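Local coordinates for protein apical membrane antigen 1 (Babesia divergens, PDB 4APM) that probably acts at the parasite surface in forming the moving junction through which this apicomplexan enters its host cell, at residues K23-G28 against G49-M54; N259-L264 against K307-V312. All blocks are in the same frame, centred on the assembly; numbering follows the deposited sequence.

Interaction 1 of 2, residues K23-G28 against G49-M54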
# COMPACT_ATOMS: atom_id res chain seq x y z
N LYS A 23 -8.38 -1.60 -9.41
CA LYS A 23 -8.98 -0.36 -9.94
C LYS A 23 -8.22 0.91 -9.57
O LYS A 23 -8.02 1.74 -10.42
CB LYS A 23 -10.43 -0.18 -9.49
CG LYS A 23 -11.38 -1.31 -9.83
CD LYS A 23 -12.80 -0.78 -9.64
CE LYS A 23 -13.79 -1.89 -9.33
NZ LYS A 23 -13.97 -2.85 -10.45
N SER A 24 -7.95 1.11 -8.27
CA SER A 24 -7.36 2.39 -7.81
C SER A 24 -5.88 2.56 -8.18
O SER A 24 -5.43 3.68 -8.42
CB SER A 24 -7.51 2.52 -6.32
OG SER A 24 -6.87 1.45 -5.67
N HIS A 25 -5.15 1.44 -8.28
CA HIS A 25 -3.76 1.45 -8.71
C HIS A 25 -3.59 0.85 -10.11
O HIS A 25 -3.02 1.48 -10.99
CB HIS A 25 -2.91 0.70 -7.67
CG HIS A 25 -1.44 0.80 -7.90
ND1 HIS A 25 -0.66 -0.29 -8.14
CD2 HIS A 25 -0.60 1.90 -7.95
CE1 HIS A 25 0.61 0.10 -8.31
NE2 HIS A 25 0.65 1.45 -8.19
N GLY A 26 -4.03 -0.38 -10.31
CA GLY A 26 -4.18 -0.97 -11.65
C GLY A 26 -2.90 -1.55 -12.24
O GLY A 26 -2.88 -2.01 -13.37
N SER A 27 -1.82 -1.57 -11.46
CA SER A 27 -0.57 -2.14 -11.95
C SER A 27 0.16 -2.84 -10.79
O SER A 27 -0.42 -3.05 -9.71
CB SER A 27 0.28 -1.04 -12.59
OG SER A 27 1.48 -1.58 -13.10
N GLY A 28 1.40 -3.25 -11.02
CA GLY A 28 2.15 -3.97 -10.01
C GLY A 28 2.60 -3.00 -8.92
O GLY A 28 2.63 -1.81 -9.15
N GLY A 49 1.43 2.47 -12.53
CA GLY A 49 0.51 2.44 -11.40
C GLY A 49 0.03 3.81 -10.95
O GLY A 49 0.80 4.79 -10.99
N LYS A 50 -1.23 3.87 -10.51
CA LYS A 50 -1.93 5.12 -10.24
C LYS A 50 -1.82 5.62 -8.76
O LYS A 50 -2.10 6.80 -8.48
CB LYS A 50 -3.39 4.99 -10.67
CG LYS A 50 -3.60 4.98 -12.19
CD LYS A 50 -5.06 4.82 -12.59
CE LYS A 50 -5.68 3.59 -11.92
NZ LYS A 50 -6.93 3.07 -12.56
N CYS A 51 -1.35 4.75 -7.87
CA CYS A 51 -1.03 5.11 -6.51
C CYS A 51 0.49 5.19 -6.31
O CYS A 51 1.23 4.34 -6.80
CB CYS A 51 -1.59 4.07 -5.57
SG CYS A 51 -3.39 3.95 -5.62
N PRO A 52 0.96 6.22 -5.59
CA PRO A 52 2.33 6.16 -5.10
C PRO A 52 2.43 5.07 -4.03
O PRO A 52 1.41 4.65 -3.47
CB PRO A 52 2.52 7.55 -4.47
CG PRO A 52 1.11 8.08 -4.19
CD PRO A 52 0.12 7.10 -4.75
N VAL A 53 3.63 4.51 -3.86
CA VAL A 53 3.87 3.42 -2.92
C VAL A 53 4.81 3.92 -1.80
O VAL A 53 5.99 4.19 -2.03
CB VAL A 53 4.51 2.22 -3.67
CG1 VAL A 53 4.69 1.05 -2.73
CG2 VAL A 53 3.66 1.81 -4.89
N MET A 54 4.28 4.09 -0.59
CA MET A 54 5.09 4.64 0.50
C MET A 54 6.13 3.61 0.97
O MET A 54 5.85 2.41 1.03
CB MET A 54 4.23 5.07 1.68
CG MET A 54 3.29 6.21 1.39
SD MET A 54 2.32 6.65 2.84
CE MET A 54 3.48 7.66 3.79

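Interaction 2 of 2, residues N259-L264 against K307-V312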
# COMPACT_ATOMS: atom_id res chain seq x y z
N ASN A 259 5.05 -9.99 -1.48
CA ASN A 259 4.10 -10.91 -2.11
C ASN A 259 3.02 -10.15 -2.84
O ASN A 259 2.04 -10.75 -3.32
CB ASN A 259 3.47 -11.80 -1.03
CG ASN A 259 4.48 -12.75 -0.41
OD1 ASN A 259 4.96 -12.55 0.73
ND2 ASN A 259 4.91 -13.71 -1.19
N ALA A 260 3.17 -8.83 -2.88
CA ALA A 260 2.16 -7.95 -3.46
C ALA A 260 2.26 -8.08 -4.98
O ALA A 260 3.16 -8.74 -5.50
CB ALA A 260 2.39 -6.49 -3.02
N ALA A 261 1.30 -7.47 -5.67
CA ALA A 261 1.29 -7.40 -7.13
C ALA A 261 2.67 -7.07 -7.68
O ALA A 261 3.28 -6.06 -7.29
CB ALA A 261 0.28 -6.36 -7.58
N ALA A 262 3.12 -7.89 -8.64
CA ALA A 262 4.46 -7.80 -9.22
C ALA A 262 4.35 -8.07 -10.71
O ALA A 262 3.87 -9.11 -11.11
CB ALA A 262 5.40 -8.85 -8.57
N ASP A 263 4.81 -7.13 -11.53
CA ASP A 263 4.72 -7.28 -12.98
C ASP A 263 5.93 -8.07 -13.60
O ASP A 263 6.29 -7.85 -14.76
CB ASP A 263 4.59 -5.91 -13.64
CG ASP A 263 3.30 -5.18 -13.25
OD1 ASP A 263 2.31 -5.84 -12.90
OD2 ASP A 263 3.29 -3.93 -13.29
N LEU A 264 6.54 -8.97 -12.85
CA LEU A 264 7.42 -9.97 -13.46
C LEU A 264 7.63 -11.16 -12.52
O LEU A 264 7.09 -11.17 -11.41
CB LEU A 264 8.75 -9.35 -13.92
CG LEU A 264 9.95 -9.12 -12.98
CD1 LEU A 264 10.90 -8.12 -13.62
CD2 LEU A 264 9.51 -8.65 -11.61
N LYS A 307 3.29 -10.67 -18.61
CA LYS A 307 3.96 -10.60 -17.32
C LYS A 307 3.29 -9.62 -16.37
O LYS A 307 3.81 -9.34 -15.30
CB LYS A 307 5.43 -10.22 -17.51
CG LYS A 307 6.14 -11.00 -18.61
CD LYS A 307 7.58 -10.53 -18.76
CE LYS A 307 8.56 -11.67 -18.54
NZ LYS A 307 8.58 -12.13 -17.12
N ASN A 308 2.12 -9.11 -16.76
CA ASN A 308 1.44 -8.03 -16.03
C ASN A 308 0.39 -8.48 -15.00
O ASN A 308 -0.51 -9.27 -15.31
CB ASN A 308 0.86 -6.98 -16.99
CG ASN A 308 1.93 -6.05 -17.54
OD1 ASN A 308 2.96 -5.81 -16.91
ND2 ASN A 308 1.69 -5.52 -18.72
N SER A 309 0.50 -7.93 -13.79
CA SER A 309 -0.34 -8.35 -12.66
C SER A 309 -1.75 -7.72 -12.72
O SER A 309 -2.66 -8.20 -12.09
CB SER A 309 0.34 -7.92 -11.34
OG SER A 309 0.54 -6.51 -11.33
N LYS A 310 -1.91 -6.63 -13.47
CA LYS A 310 -3.11 -5.80 -13.39
C LYS A 310 -3.47 -5.34 -11.96
O LYS A 310 -4.64 -5.07 -11.69
CB LYS A 310 -4.31 -6.54 -13.96
CG LYS A 310 -4.05 -7.24 -15.27
CD LYS A 310 -3.68 -6.22 -16.33
CE LYS A 310 -4.92 -5.52 -16.85
NZ LYS A 310 -4.63 -4.96 -18.21
N GLY A 311 -2.50 -5.30 -11.05
CA GLY A 311 -2.77 -4.97 -9.65
C GLY A 311 -3.18 -6.12 -8.74
O GLY A 311 -3.63 -5.88 -7.61
N VAL A 312 -3.06 -7.35 -9.23
CA VAL A 312 -3.52 -8.54 -8.53
C VAL A 312 -2.37 -9.17 -7.79
O VAL A 312 -1.29 -9.31 -8.34
CB VAL A 312 -4.10 -9.59 -9.53
CG1 VAL A 312 -4.41 -10.90 -8.81
CG2 VAL A 312 -5.35 -9.04 -10.20
O HOH W 1 1.69 -10.60 -8.58
O HOH W 2 0.11 -4.73 -14.42

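Interaction 1 of 2, residues K23-G28 against G49-M54
Lys-50 reaches along the last turn of helix 21-24 and the bend after it, meeting three carbonyl oxygens in turn. Its backbone N donates to His-25 O at 3.0 Å. From there CB rests 3.3 Å from Ser-24 O, CG lies 3.7 Å from His-25 O, and the chain bends at chi3 (-54°), bringing CE to 3.3 Å from Lys-23 O. At the tip, NZ donates to Lys-23 O at 2.7 Å, coming in nearly along the C=O axis.

The His-25 ring, its CG anti to the backbone N (chi1 -172°), meets Gly-49 and Cys-51. Gly-49 CA sits against one face, 3.4 Å from NE2. At the edge, in plane, Cys-51 N touches CD2 at 2.9 Å without a hydrogen bond. A weak bond from ND1 to Ser-27 O helps fix the ring's rotation. Cys-51 SG packs 3.5 Å from Ser-24 O, and its disulfide to Cys-217 pins this junction between the end of helix 21-24 and the lead-in to strand 53-54, outermost of the five-stranded sheet within this chain. NZ probably offsets partial negative charge on the helix-end carbonyls, chiefly Lys-23 O, though with Lys-50 partly exposed the gain is probably modest.

Interaction 2 of 2, residues N259-L264 against K307-V312
The Asp-263 carboxylate and the Asn-308 amide cross obliquely, their planes 72° apart. Asn-308 OD1 stands over one face of the carboxylate, 3.7 Å from Asp-263 CG. From that same side Ser-309 N meets Asp-263 OD1 at 2.9 Å, on its anti side and 31° out of the carboxylate plane. Ser-309 OG comes from the opposite side of the plane and also donates to Asp-263 OD1; the modelled separation is very short, and its exact value is doubtful. Water 2 gives OD1 a third donor and accepts from Lys-310 N. The other oxygen, OD2, takes a hydrogen bond from the backbone N of Leu-33, probably one from Gly-28 N, and a weak one from Ser-27 OG.

Ser-309 opens a type I' beta turn that ends at Val-312. Its chi1 of 59° sets OG between the backbone N and the carbonyl carbon, where it can donate to Asp-263 OD1 and accept from Gly-311 N at 3.3 Å, an ST turn. Both segments belong to the long excursion between helix 249-257 and strand 316-320, whose middle, 266-304, is not modelled. This is consistent with the mobile domain II loop known in AMA1 proteins, the two segments probably forming its ordered base, joined through side chains and water and not by backbone pairing.

Toward the far end of the turn, Ala-261 CB packs 3.4 Å from Val-312 O. Water 1 joins the same carbonyl to Ala-262 N. Near the disordered end, Asp-263 O and Lys-307 O, two acceptors, approach to 2.9 Å. Such a pair should repel, but Arg-45 NH2 donates to Asp-263 O and probably eases the strain. Lys-307 lays its CB 3.7 Å from Asp-263 O, while its NZ turns to a salt bridge with Glu-265.

From the N terminus, the chain leaves helix 21-24, passes through strands 35-39 and 42-46, and returns at 49-54, whose last two residues are strand 53-54; there interaction 1 closes this short loop. Much later, beyond helix 249-257, interaction 2 closes a second and longer loop, bringing 307-312 back to 259-264 ahead of strand 316-320. The two closures follow in series, neither nesting nor crossing. In space, however, they adjoin, with centres about 11 Å apart, and Gly-28 CA packs against Ser-309 OG. The N-terminal loop thereby joins the region beside the five-stranded sheet to the excursion entering the four-stranded one.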